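Regulatory protein YycH-like domain-containing protein (Eubacterium rectale, PDB 5COZ) is of unknown function but may be a cell-surface lipoprotein with a regulatory role related to that of YycH-type proteins. Local coordinates at residues D41-D46 / D285-Y290; T55-K60 / L274-I279; S226-N231 / V322-Q327; N328-V331 / Y337-K340. One frame throughout, in Å; residues are numbered along the deposited sequence.

Contact 1. Residues D41-D46 / D285-Y290; sequences DKLNID and DKLKKY
Leu43 meets helix 276-288 chiefly through its CD2 methyl. Its CD2 lies 3.9 Å from CG of Lys288 and 4.2 Å from CB of Leu287, so it touches two consecutive residues near the end of the helix. The other methyl faces the Leu287 branch at slightly longer range, Leu43 CD1 lying 4.3 Å from Leu287 CD1. The Leu43 and Lys288 side chains cross at about a right angle, and the methylene part of the lysine, not its ammonium group, makes the contact. The torsions account for this: Leu43 carries CG anti to its backbone N (chi1 -180°), which sends the branch out toward the helix, while the Lys288 chain is extended beyond CG and carries NZ away from the leucine. The interaction is wholly apolar, and only 118 Å² is buried between the segments, yet Leu43 and Leu287 are themselves buried because other residues complete their surroundings. Ile296 of strand 295-311 touches both leucines, Val298 and Tyr325 add to the cover of Leu287, and Val39 of strand 34-40 packs on Lys288.

Further out, the backbone of strand 43-50 is fixed by hydrogen bonds from Asn44 to Ile296 and Val298, which set the position from which Leu43 projects. On the helical side, Lys286 NZ forms a salt bridge with Asp345. The nearest alpha carbons, those of Leu43 and Lys288, are 7.5 Å apart, so the backbones are bridged by side chains alone. The arrangement is that of an alpha/beta layer, with a helix packed by its apolar side on one face of a mixed beta-sheet.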
loop_
_atom_site.group_PDB
_atom_site.type_symbol
_atom_site.label_atom_id
_atom_site.label_comp_id
_atom_site.label_asym_id
_atom_site.label_seq_id
_atom_site.Cartn_x
_atom_site.Cartn_y
_atom_site.Cartn_z
ATOM N N ASP A 41 3.460 20.147 -23.115
ATOM C CA ASP A 41 4.620 20.634 -22.352
ATOM C C ASP A 41 4.351 20.803 -20.840
ATOM O O ASP A 41 5.275 21.165 -20.111
ATOM C CB ASP A 41 5.184 21.928 -22.960
ATOM C CG ASP A 41 4.223 23.093 -23.033
ATOM O OD1 ASP A 41 3.159 23.030 -22.381
ATOM O OD2 ASP A 41 4.532 24.068 -23.744
ATOM N N LYS A 42 3.132 20.507 -20.366
ATOM C CA LYS A 42 2.839 20.603 -18.929
ATOM C C LYS A 42 2.262 19.291 -18.392
ATOM O O LYS A 42 1.903 19.241 -17.222
ATOM C CB LYS A 42 1.854 21.760 -18.666
ATOM C CG LYS A 42 2.442 23.142 -18.991
ATOM C CD LYS A 42 1.477 24.201 -18.531
ATOM C CE LYS A 42 1.797 25.608 -18.951
ATOM N NZ LYS A 42 1.186 26.609 -18.036
ATOM N N LEU A 43 2.224 18.226 -19.214
ATOM C CA LEU A 43 1.631 16.954 -18.831
ATOM C C LEU A 43 2.387 15.806 -19.446
ATOM O O LEU A 43 2.397 15.603 -20.666
ATOM C CB LEU A 43 0.145 16.962 -19.263
ATOM C CG LEU A 43 -0.730 15.709 -18.965
ATOM C CD1 LEU A 43 -0.693 15.287 -17.545
ATOM C CD2 LEU A 43 -2.184 15.972 -19.360
ATOM N N ASN A 44 2.997 15.030 -18.557
ATOM C CA ASN A 44 3.813 13.897 -18.902
ATOM C C ASN A 44 3.251 12.604 -18.298
ATOM O O ASN A 44 2.596 12.646 -17.246
ATOM C CB ASN A 44 5.197 14.183 -18.346
ATOM C CG ASN A 44 6.214 13.143 -18.629
ATOM O OD1 ASN A 44 6.239 12.536 -19.703
ATOM N ND2 ASN A 44 7.073 12.928 -17.663
ATOM N N ILE A 45 3.536 11.486 -18.925
ATOM C CA ILE A 45 3.163 10.173 -18.398
ATOM C C ILE A 45 4.445 9.367 -18.248
ATOM O O ILE A 45 5.163 9.187 -19.225
ATOM C CB ILE A 45 2.149 9.454 -19.323
ATOM C CG1 ILE A 45 0.845 10.301 -19.466
ATOM C CG2 ILE A 45 1.855 8.038 -18.772
ATOM C CD1 ILE A 45 -0.108 9.753 -20.472
ATOM N N ASP A 46 4.755 8.880 -17.044
ATOM C CA ASP A 46 5.916 7.990 -16.823
ATOM C C ASP A 46 5.443 7.041 -15.749
ATOM O O ASP A 46 5.693 7.231 -14.547
ATOM C CB ASP A 46 7.165 8.791 -16.437
ATOM C CG ASP A 46 8.435 7.969 -16.406
ATOM O OD1 ASP A 46 8.356 6.742 -16.613
ATOM O OD2 ASP A 46 9.509 8.555 -16.170
ATOM N N ASP A 285 -7.923 13.990 -20.205
ATOM C CA ASP A 285 -8.837 15.083 -20.512
ATOM C C ASP A 285 -9.109 15.906 -19.241
ATOM O O ASP A 285 -9.161 17.136 -19.316
ATOM C CB ASP A 285 -10.125 14.532 -21.116
ATOM C CG ASP A 285 -10.934 15.558 -21.882
ATOM O OD1 ASP A 285 -10.355 16.225 -22.801
ATOM O OD2 ASP A 285 -12.158 15.645 -21.634
ATOM N N LYS A 286 -9.223 15.233 -18.077
ATOM C CA LYS A 286 -9.447 15.918 -16.800
ATOM C C LYS A 286 -8.221 16.738 -16.404
ATOM O O LYS A 286 -8.332 17.913 -16.069
ATOM C CB LYS A 286 -9.767 14.888 -15.697
ATOM C CG LYS A 286 -9.994 15.495 -14.296
ATOM C CD LYS A 286 -8.800 15.291 -13.345
ATOM C CE LYS A 286 -9.193 15.540 -11.903
ATOM N NZ LYS A 286 -8.011 15.556 -10.995
ATOM N N LEU A 287 -7.049 16.098 -16.414
ATOM C CA LEU A 287 -5.802 16.724 -15.976
ATOM C C LEU A 287 -5.438 17.922 -16.819
ATOM O O LEU A 287 -4.884 18.870 -16.282
ATOM C CB LEU A 287 -4.666 15.706 -15.965
ATOM C CG LEU A 287 -4.821 14.554 -14.935
ATOM C CD1 LEU A 287 -3.713 13.530 -15.090
ATOM C CD2 LEU A 287 -4.857 15.076 -13.506
ATOM N N LYS A 288 -5.808 17.932 -18.113
ATOM C CA LYS A 288 -5.539 19.099 -18.970
ATOM C C LYS A 288 -6.217 20.343 -18.444
ATOM O O LYS A 288 -5.708 21.439 -18.693
ATOM C CB LYS A 288 -6.002 18.835 -20.413
ATOM C CG LYS A 288 -5.058 17.941 -21.207
ATOM C CD LYS A 288 -5.674 17.717 -22.611
ATOM C CE LYS A 288 -4.813 16.916 -23.539
ATOM N NZ LYS A 288 -5.463 16.759 -24.880
ATOM N N LYS A 289 -7.333 20.185 -17.712
ATOM C CA LYS A 289 -8.116 21.301 -17.150
ATOM C C LYS A 289 -7.490 21.872 -15.884
ATOM O O LYS A 289 -7.926 22.943 -15.426
ATOM C CB LYS A 289 -9.538 20.829 -16.804
ATOM C CG LYS A 289 -10.375 20.347 -17.992
ATOM C CD LYS A 289 -11.712 19.828 -17.471
ATOM C CE LYS A 289 -12.629 19.309 -18.547
ATOM N NZ LYS A 289 -12.294 17.915 -18.924
ATOM N N TYR A 290 -6.549 21.136 -15.273
ATOM C CA TYR A 290 -5.947 21.542 -13.997
ATOM C C TYR A 290 -4.518 21.993 -14.179
ATOM O O TYR A 290 -3.798 22.198 -13.206
ATOM C CB TYR A 290 -6.052 20.408 -12.980
ATOM C CG TYR A 290 -7.480 20.219 -12.514
ATOM C CD1 TYR A 290 -8.017 21.015 -11.504
ATOM C CD2 TYR A 290 -8.324 19.309 -13.143
ATOM C CE1 TYR A 290 -9.346 20.877 -11.098
ATOM C CE2 TYR A 290 -9.647 19.144 -12.729
ATOM C CZ TYR A 290 -10.159 19.940 -11.717
ATOM O OH TYR A 290 -11.472 19.792 -11.319
#

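Contact 2. Residues T55-K60 / L274-I279; sequences TSYYVK and LHPSSI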
loop_
_atom_site.group_PDB
_atom_site.type_symbol
_atom_site.label_atom_id
_atom_site.label_comp_id
_atom_site.label_asym_id
_atom_site.label_seq_id
_atom_site.Cartn_x
_atom_site.Cartn_y
_atom_site.Cartn_z
ATOM N N THR A 55 -6.984 -12.287 -13.780
ATOM C CA THR A 55 -6.868 -13.244 -14.876
ATOM C C THR A 55 -7.658 -12.824 -16.103
ATOM O O THR A 55 -7.494 -13.424 -17.169
ATOM C CB THR A 55 -7.310 -14.642 -14.437
ATOM O OG1 THR A 55 -8.657 -14.577 -13.988
ATOM C CG2 THR A 55 -6.424 -15.229 -13.341
ATOM N N SER A 56 -8.508 -11.795 -15.971
ATOM C CA SER A 56 -9.291 -11.308 -17.091
ATOM C C SER A 56 -9.914 -9.990 -16.726
ATOM O O SER A 56 -9.756 -9.516 -15.597
ATOM C CB SER A 56 -10.370 -12.315 -17.493
ATOM O OG SER A 56 -11.473 -12.236 -16.614
ATOM N N TYR A 57 -10.654 -9.410 -17.682
ATOM C CA TYR A 57 -11.376 -8.165 -17.419
ATOM C C TYR A 57 -12.745 -8.424 -16.774
ATOM O O TYR A 57 -13.458 -7.466 -16.464
ATOM C CB TYR A 57 -11.557 -7.368 -18.706
ATOM C CG TYR A 57 -10.287 -6.780 -19.284
ATOM C CD1 TYR A 57 -9.652 -5.701 -18.674
ATOM C CD2 TYR A 57 -9.758 -7.258 -20.478
ATOM C CE1 TYR A 57 -8.534 -5.090 -19.258
ATOM C CE2 TYR A 57 -8.644 -6.666 -21.068
ATOM C CZ TYR A 57 -8.036 -5.576 -20.457
ATOM O OH TYR A 57 -6.972 -4.946 -21.066
ATOM N N TYR A 58 -13.143 -9.699 -16.578
ATOM C CA TYR A 58 -14.417 -9.990 -15.924
ATOM C C TYR A 58 -14.170 -10.080 -14.436
ATOM O O TYR A 58 -13.428 -10.972 -13.979
ATOM C CB TYR A 58 -14.993 -11.300 -16.454
ATOM C CG TYR A 58 -15.642 -11.100 -17.798
ATOM C CD1 TYR A 58 -14.883 -11.079 -18.965
ATOM C CD2 TYR A 58 -17.011 -10.877 -17.905
ATOM C CE1 TYR A 58 -15.480 -10.888 -20.213
ATOM C CE2 TYR A 58 -17.618 -10.681 -19.145
ATOM C CZ TYR A 58 -16.848 -10.684 -20.294
ATOM O OH TYR A 58 -17.448 -10.451 -21.507
ATOM N N VAL A 59 -14.715 -9.115 -13.684
ATOM C CA VAL A 59 -14.400 -8.959 -12.265
ATOM C C VAL A 59 -15.655 -8.948 -11.438
ATOM O O VAL A 59 -16.656 -8.293 -11.798
ATOM C CB VAL A 59 -13.596 -7.643 -12.051
ATOM C CG1 VAL A 59 -13.267 -7.389 -10.576
ATOM C CG2 VAL A 59 -12.312 -7.654 -12.870
ATOM N N LYS A 60 -15.611 -9.679 -10.326
ATOM C CA LYS A 60 -16.703 -9.732 -9.374
ATOM C C LYS A 60 -16.740 -8.524 -8.468
ATOM O O LYS A 60 -15.700 -8.006 -8.085
ATOM C CB LYS A 60 -16.524 -10.929 -8.412
ATOM C CG LYS A 60 -16.581 -12.280 -9.078
ATOM C CD LYS A 60 -16.138 -13.318 -8.020
ATOM C CE LYS A 60 -16.340 -14.732 -8.475
ATOM N NZ LYS A 60 -17.795 -15.086 -8.459
ATOM N N LEU A 274 -13.564 -1.783 -17.882
ATOM C CA LEU A 274 -12.973 -1.045 -18.981
ATOM C C LEU A 274 -11.507 -1.358 -19.115
ATOM O O LEU A 274 -10.819 -1.567 -18.107
ATOM C CB LEU A 274 -13.116 0.462 -18.692
ATOM C CG LEU A 274 -14.523 1.037 -18.822
ATOM C CD1 LEU A 274 -14.568 2.457 -18.284
ATOM C CD2 LEU A 274 -14.996 0.992 -20.290
ATOM N N HIS A 275 -10.990 -1.294 -20.346
ATOM C CA HIS A 275 -9.550 -1.371 -20.555
ATOM C C HIS A 275 -8.949 -0.087 -20.008
ATOM O O HIS A 275 -9.609 0.962 -20.020
ATOM C CB HIS A 275 -9.215 -1.509 -22.047
ATOM C CG HIS A 275 -9.708 -2.777 -22.681
ATOM N ND1 HIS A 275 -9.575 -2.980 -24.041
ATOM C CD2 HIS A 275 -10.297 -3.866 -22.133
ATOM C CE1 HIS A 275 -10.111 -4.167 -24.293
ATOM N NE2 HIS A 275 -10.525 -4.762 -23.182
ATOM N N PRO A 276 -7.678 -0.102 -19.603
ATOM C CA PRO A 276 -7.115 1.121 -19.002
ATOM C C PRO A 276 -6.907 2.243 -20.022
ATOM O O PRO A 276 -6.756 3.405 -19.619
ATOM C CB PRO A 276 -5.811 0.650 -18.350
ATOM C CG PRO A 276 -5.440 -0.641 -19.098
ATOM C CD PRO A 276 -6.770 -1.269 -19.460
ATOM N N SER A 277 -6.960 1.936 -21.339
ATOM C CA SER A 277 -6.901 2.993 -22.354
ATOM C C SER A 277 -8.027 4.010 -22.135
ATOM O O SER A 277 -7.802 5.216 -22.268
ATOM C CB SER A 277 -7.019 2.403 -23.754
ATOM O OG SER A 277 -8.117 1.504 -23.816
ATOM N N SER A 278 -9.240 3.506 -21.832
ATOM C CA SER A 278 -10.435 4.333 -21.634
ATOM C C SER A 278 -10.247 5.238 -20.427
ATOM O O SER A 278 -10.577 6.413 -20.481
ATOM C CB SER A 278 -11.669 3.455 -21.446
ATOM O OG SER A 278 -11.857 2.609 -22.570
ATOM N N ILE A 279 -9.631 4.706 -19.371
ATOM C CA ILE A 279 -9.356 5.464 -18.154
ATOM C C ILE A 279 -8.285 6.508 -18.407
ATOM O O ILE A 279 -8.477 7.669 -18.010
ATOM C CB ILE A 279 -8.950 4.501 -17.028
ATOM C CG1 ILE A 279 -10.054 3.459 -16.776
ATOM C CG2 ILE A 279 -8.548 5.270 -15.743
ATOM C CD1 ILE A 279 -11.429 4.031 -16.384
#
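Tyr57 and His275 form an offset stack, with ring centroids 4.3 Å apart and planes inclined at 30°. The pair joins the loop leading into strand 58-66 to the start of helix 276-288, within the alpha/beta part of the fold where this helix packs on the mixed sheet. The overlap is partial: His275 CD2 sits over one face of the tyrosine, displaced toward its rim and 3.3 Å from Tyr57 CZ, while His275 NE2 lies 3.4 Å from Tyr57 CE2. Reciprocally, the phenolic OH stands over one face of the imidazole near its rim. The two side chains cross at about a right angle even though their rings stack. His275 has CG anti to its carbonyl carbon (chi1 -64°), a torsion that swings the imidazole across to the tyrosine although the CB bond itself does not point there.

Both polar ends are held from outside the stack. Tyr57 OH hydrogen-bonds to the backbone oxygen of Glu25, and His275 ND1 is hydrogen-bonded to Asp24 OD1, so the segment near the N-terminus ties down both rings and limits their rotation. The Asp24 carboxylate would probably stabilise positive charge on the imidazole. Before the strand, Ser56 forms an ST turn, its OG accepting from the backbone N of Tyr58 at 3.0 Å. Pro276 completes the contact at the phenol end: its CD lies 4.2 Å from Tyr57 CE1.

Contact 3. Residues S226-N231 / V322-Q327; sequences SRCPEN and VVYYYQ
The Tyr324 ring and the Arg227 guanidinium stand steeply against each other, their planes 73° apart. NH1 of Arg227 approaches the ring obliquely, 3.8 Å from Tyr324 CE1, while CG1 of Val322, from the same strand, covers one ring face. This buried junction, its centre about 10 Å from that of the chain, joins the loop between strand 223-224 and helix 232-235, beside the antiparallel sheet, to strand 314-330 of the mixed sheet.

The polar ends share Glu304: Tyr324 OH hydrogen-bonds to it, and Arg227 NH1 bridges to it and Glu300 while NH2 bridges to Glu188. The three carboxylates balance the buried guanidinium charge and probably fix its orientation. The arginine chain bends at chi3 (64°), bringing the guanidinium back beside the tyrosine, whose OH also lies 3.4 Å from Arg227 CB. Replacing Tyr324 by an alanine would probably leave Glu304 without its phenol partner and open a gap beside the arginine.

Within the loop, Ser226 makes an ST turn, its OG accepting from Cys228 N at 3.1 Å. Cys228 reaches the strand by its sulfur, SG lying 3.7 Å from Val322 CG1 and 3.8 Å from Val322 CG2.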
loop_
_atom_site.group_PDB
_atom_site.type_symbol
_atom_site.label_atom_id
_atom_site.label_comp_id
_atom_site.label_asym_id
_atom_site.label_seq_id
_atom_site.Cartn_x
_atom_site.Cartn_y
_atom_site.Cartn_z
ATOM N N SER A 226 -7.691 -1.558 -2.061
ATOM C CA SER A 226 -7.261 -0.228 -2.431
ATOM C C SER A 226 -6.025 0.277 -1.674
ATOM O O SER A 226 -5.945 0.171 -0.435
ATOM C CB SER A 226 -8.430 0.727 -2.222
ATOM O OG SER A 226 -8.035 2.082 -2.315
ATOM N N ARG A 227 -5.091 0.845 -2.448
ATOM C CA ARG A 227 -3.872 1.489 -1.961
ATOM C C ARG A 227 -4.046 3.008 -1.921
ATOM O O ARG A 227 -3.078 3.731 -1.742
ATOM C CB ARG A 227 -2.686 1.100 -2.836
ATOM C CG ARG A 227 -2.334 -0.383 -2.659
ATOM C CD ARG A 227 -1.673 -0.947 -3.898
ATOM N NE ARG A 227 -0.379 -0.354 -4.236
ATOM C CZ ARG A 227 -0.111 0.283 -5.383
ATOM N NH1 ARG A 227 -1.088 0.589 -6.225
ATOM N NH2 ARG A 227 1.134 0.646 -5.675
ATOM N N CYS A 228 -5.291 3.485 -2.047
ATOM C CA CYS A 228 -5.594 4.889 -1.969
ATOM C C CYS A 228 -5.406 5.411 -0.548
ATOM O O CYS A 228 -5.757 4.739 0.423
ATOM C CB CYS A 228 -7.034 5.146 -2.415
ATOM S SG CYS A 228 -7.288 4.959 -4.181
ATOM N N PRO A 229 -5.059 6.687 -0.436
ATOM C CA PRO A 229 -5.114 7.359 0.877
ATOM C C PRO A 229 -6.537 7.371 1.456
ATOM O O PRO A 229 -7.530 7.185 0.737
ATOM C CB PRO A 229 -4.745 8.811 0.523
ATOM C CG PRO A 229 -3.862 8.677 -0.694
ATOM C CD PRO A 229 -4.550 7.580 -1.495
ATOM N N GLU A 230 -6.623 7.671 2.765
ATOM C CA GLU A 230 -7.915 7.828 3.432
ATOM C C GLU A 230 -8.783 8.832 2.658
ATOM O O GLU A 230 -8.334 9.952 2.343
ATOM C CB GLU A 230 -7.695 8.317 4.871
ATOM C CG GLU A 230 -8.996 8.471 5.642
ATOM C CD GLU A 230 -8.826 8.993 7.059
ATOM O OE1 GLU A 230 -7.740 8.790 7.644
ATOM O OE2 GLU A 230 -9.798 9.560 7.603
ATOM N N ASN A 231 -10.040 8.467 2.416
ATOM C CA ASN A 231 -11.002 9.328 1.737
ATOM C C ASN A 231 -12.371 8.888 2.220
ATOM O O ASN A 231 -13.101 8.140 1.561
ATOM C CB ASN A 231 -10.875 9.235 0.208
ATOM C CG ASN A 231 -11.777 10.207 -0.531
ATOM O OD1 ASN A 231 -12.681 10.827 0.042
ATOM N ND2 ASN A 231 -11.660 10.238 -1.851
ATOM N N VAL A 322 -7.374 3.206 -10.414
ATOM C CA VAL A 322 -6.800 4.339 -9.697
ATOM C C VAL A 322 -5.687 4.905 -10.547
ATOM O O VAL A 322 -4.849 4.144 -11.042
ATOM C CB VAL A 322 -6.259 3.945 -8.297
ATOM C CG1 VAL A 322 -5.841 5.209 -7.539
ATOM C CG2 VAL A 322 -7.327 3.188 -7.502
ATOM N N VAL A 323 -5.653 6.234 -10.713
ATOM C CA VAL A 323 -4.558 6.910 -11.393
ATOM C C VAL A 323 -3.830 7.743 -10.358
ATOM O O VAL A 323 -4.401 8.650 -9.766
ATOM C CB VAL A 323 -5.024 7.789 -12.585
ATOM C CG1 VAL A 323 -3.827 8.467 -13.270
ATOM C CG2 VAL A 323 -5.803 6.946 -13.587
ATOM N N TYR A 324 -2.544 7.428 -10.151
ATOM C CA TYR A 324 -1.696 8.167 -9.228
ATOM C C TYR A 324 -0.867 9.115 -10.053
ATOM O O TYR A 324 -0.324 8.702 -11.095
ATOM C CB TYR A 324 -0.787 7.204 -8.441
ATOM C CG TYR A 324 -1.557 6.177 -7.637
ATOM C CD1 TYR A 324 -1.863 4.927 -8.179
ATOM C CD2 TYR A 324 -1.871 6.403 -6.298
ATOM C CE1 TYR A 324 -2.504 3.942 -7.419
ATOM C CE2 TYR A 324 -2.521 5.430 -5.535
ATOM C CZ TYR A 324 -2.798 4.191 -6.087
ATOM O OH TYR A 324 -3.458 3.237 -5.351
ATOM N N TYR A 325 -0.797 10.396 -9.621
ATOM C CA TYR A 325 -0.026 11.360 -10.375
ATOM C C TYR A 325 0.584 12.386 -9.459
ATOM O O TYR A 325 0.140 12.547 -8.332
ATOM C CB TYR A 325 -0.919 12.033 -11.458
ATOM C CG TYR A 325 -1.997 12.942 -10.897
ATOM C CD1 TYR A 325 -3.239 12.438 -10.521
ATOM C CD2 TYR A 325 -1.796 14.320 -10.801
ATOM C CE1 TYR A 325 -4.244 13.280 -10.032
ATOM C CE2 TYR A 325 -2.785 15.166 -10.307
ATOM C CZ TYR A 325 -4.002 14.639 -9.913
ATOM O OH TYR A 325 -4.988 15.498 -9.444
ATOM N N TYR A 326 1.566 13.128 -9.976
ATOM C CA TYR A 326 2.175 14.234 -9.256
ATOM C C TYR A 326 1.786 15.548 -9.889
ATOM O O TYR A 326 1.661 15.618 -11.107
ATOM C CB TYR A 326 3.719 14.145 -9.321
ATOM C CG TYR A 326 4.292 12.931 -8.660
ATOM C CD1 TYR A 326 4.317 12.818 -7.270
ATOM C CD2 TYR A 326 4.879 11.915 -9.415
ATOM C CE1 TYR A 326 4.875 11.706 -6.648
ATOM C CE2 TYR A 326 5.433 10.786 -8.801
ATOM C CZ TYR A 326 5.440 10.696 -7.415
ATOM O OH TYR A 326 5.970 9.588 -6.782
ATOM N N GLN A 327 1.614 16.585 -9.075
ATOM C CA GLN A 327 1.441 17.925 -9.606
ATOM C C GLN A 327 2.427 18.839 -8.911
ATOM O O GLN A 327 2.529 18.839 -7.689
ATOM C CB GLN A 327 0.009 18.449 -9.477
ATOM C CG GLN A 327 -0.156 19.816 -10.148
ATOM C CD GLN A 327 -1.605 20.228 -10.263
ATOM O OE1 GLN A 327 -2.391 20.060 -9.326
ATOM N NE2 GLN A 327 -1.976 20.736 -11.427
#

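Contact 4. Residues N328-V331 / Y337-K340; sequences NQLV and YTQK
Gln329 and Gln339 face each other as an antiparallel hydrogen-bonded pair: Gln329 N donates to Gln339 O, and Gln339 N to Gln329 O, both at 2.9 Å. The second bond lies in the carbonyl plane, whereas the donor of the first is tilted out of it. On either side, Asn328 with Lys340 and Leu330 with Thr338 are non-hydrogen-bonded pairs. Beyond the latter, Val331 N reaches Tyr337 O at 3.0 Å in an almost straight bond (176°). The short strand axes make an angle of 147°, a marked twist away from strict antiparallel. Together they form the end of the beta hairpin of strands 314-330 and 338-348, at the edge of the mixed sheet.

Among the side chains, Thr338 OG1 donates to Asn328 OD1 at 2.9 Å from above the amide carbonyl plane. The hydroxyl can do so because OG1 sits between the backbone N and the carbonyl carbon (chi1 59°). Replacing Asn328 by a leucine would probably cost the threonine hydroxyl this acceptor and leave it free to turn. Gln329 is directed elsewhere, NE2 bonding to Gln327 OE1.

Near the turn, Val331 and Tyr337 lie side by side, pointing the same way, and Val331 CG2 meets the ring edge 3.5 Å from Tyr337 CD2. That same methyl also packs 3.6 Å from Gln339 CG, in a direction about at right angles to the tyrosine contact.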
loop_
_atom_site.group_PDB
_atom_site.type_symbol
_atom_site.label_atom_id
_atom_site.label_comp_id
_atom_site.label_asym_id
_atom_site.label_seq_id
_atom_site.Cartn_x
_atom_site.Cartn_y
_atom_site.Cartn_z
ATOM N N ASN A 328 3.100 19.655 -9.708
ATOM C CA ASN A 328 4.135 20.572 -9.231
ATOM C C ASN A 328 3.467 21.892 -8.864
ATOM O O ASN A 328 3.325 22.793 -9.698
ATOM C CB ASN A 328 5.170 20.719 -10.346
ATOM C CG ASN A 328 6.482 21.241 -9.882
ATOM O OD1 ASN A 328 6.744 21.350 -8.667
ATOM N ND2 ASN A 328 7.349 21.592 -10.846
ATOM N N GLN A 329 2.979 21.960 -7.621
ATOM C CA GLN A 329 2.144 23.074 -7.185
ATOM C C GLN A 329 2.919 24.225 -6.573
ATOM O O GLN A 329 3.920 24.018 -5.899
ATOM C CB GLN A 329 1.112 22.567 -6.181
ATOM C CG GLN A 329 0.123 21.596 -6.821
ATOM C CD GLN A 329 -0.985 21.160 -5.886
ATOM O OE1 GLN A 329 -0.962 21.429 -4.666
ATOM N NE2 GLN A 329 -1.972 20.464 -6.459
ATOM N N LEU A 330 2.428 25.447 -6.787
ATOM C CA LEU A 330 3.036 26.630 -6.212
ATOM C C LEU A 330 2.781 26.645 -4.681
ATOM O O LEU A 330 1.645 26.438 -4.252
ATOM C CB LEU A 330 2.436 27.859 -6.899
ATOM C CG LEU A 330 3.028 29.202 -6.534
ATOM C CD1 LEU A 330 4.486 29.292 -6.975
ATOM C CD2 LEU A 330 2.204 30.303 -7.157
ATOM N N VAL A 331 3.833 26.847 -3.876
ATOM C CA VAL A 331 3.732 26.905 -2.407
ATOM C C VAL A 331 3.020 28.216 -2.029
ATOM O O VAL A 331 3.311 29.255 -2.627
ATOM C CB VAL A 331 5.135 26.769 -1.756
ATOM C CG1 VAL A 331 5.110 27.099 -0.259
ATOM C CG2 VAL A 331 5.676 25.365 -1.980
ATOM N N TYR A 337 8.383 29.255 -6.055
ATOM C CA TYR A 337 8.780 27.995 -5.419
ATOM C C TYR A 337 7.639 26.979 -5.458
ATOM O O TYR A 337 6.513 27.317 -5.089
ATOM C CB TYR A 337 9.235 28.219 -3.969
ATOM C CG TYR A 337 9.824 26.976 -3.341
ATOM C CD1 TYR A 337 11.129 26.583 -3.614
ATOM C CD2 TYR A 337 9.075 26.189 -2.472
ATOM C CE1 TYR A 337 11.691 25.464 -3.000
ATOM C CE2 TYR A 337 9.608 25.038 -1.896
ATOM C CZ TYR A 337 10.915 24.679 -2.161
ATOM O OH TYR A 337 11.434 23.551 -1.570
ATOM N N THR A 338 7.934 25.757 -5.944
ATOM C CA THR A 338 6.928 24.700 -6.067
ATOM C C THR A 338 7.285 23.462 -5.263
ATOM O O THR A 338 8.448 23.257 -4.867
ATOM C CB THR A 338 6.746 24.295 -7.564
ATOM O OG1 THR A 338 8.009 23.840 -8.054
ATOM C CG2 THR A 338 6.252 25.446 -8.437
ATOM N N GLN A 339 6.270 22.623 -5.037
ATOM C CA GLN A 339 6.386 21.333 -4.354
ATOM C C GLN A 339 5.681 20.282 -5.167
ATOM O O GLN A 339 4.572 20.519 -5.650
ATOM C CB GLN A 339 5.765 21.390 -2.953
ATOM C CG GLN A 339 6.722 21.883 -1.886
ATOM C CD GLN A 339 6.154 21.686 -0.499
ATOM O OE1 GLN A 339 4.933 21.747 -0.276
ATOM N NE2 GLN A 339 7.038 21.463 0.466
ATOM N N LYS A 340 6.301 19.111 -5.287
ATOM C CA LYS A 340 5.745 17.990 -6.037
ATOM C C LYS A 340 4.749 17.249 -5.151
ATOM O O LYS A 340 5.146 16.546 -4.209
ATOM C CB LYS A 340 6.900 17.088 -6.488
ATOM C CG LYS A 340 6.567 15.980 -7.454
ATOM C CD LYS A 340 7.862 15.233 -7.689
ATOM C CE LYS A 340 7.665 13.949 -8.399
ATOM N NZ LYS A 340 8.948 13.203 -8.510
#

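All four contacts reach the mixed sheet. Contacts 1 and 2 use opposite ends of helix 276-288; their centres are 23 Å apart, and contact 2 is nested inside the chain loop that contact 1 closes. Contact 3 touches both: Leu287 CD2 of contact 1 lies 3.7 Å from Tyr325 CZ, and Ile279 CG2 of contact 2 lies 3.9 Å from Val323 CG2. Contacts 3 and 4 follow each other on strand 314-330, where Lys340 makes a cation-pi interaction with Tyr326. Contacts 2 and 4 are farthest apart, with centres about 34 Å apart. The bound sodium ion, at Gln208 and Asp210, involves none of these segments.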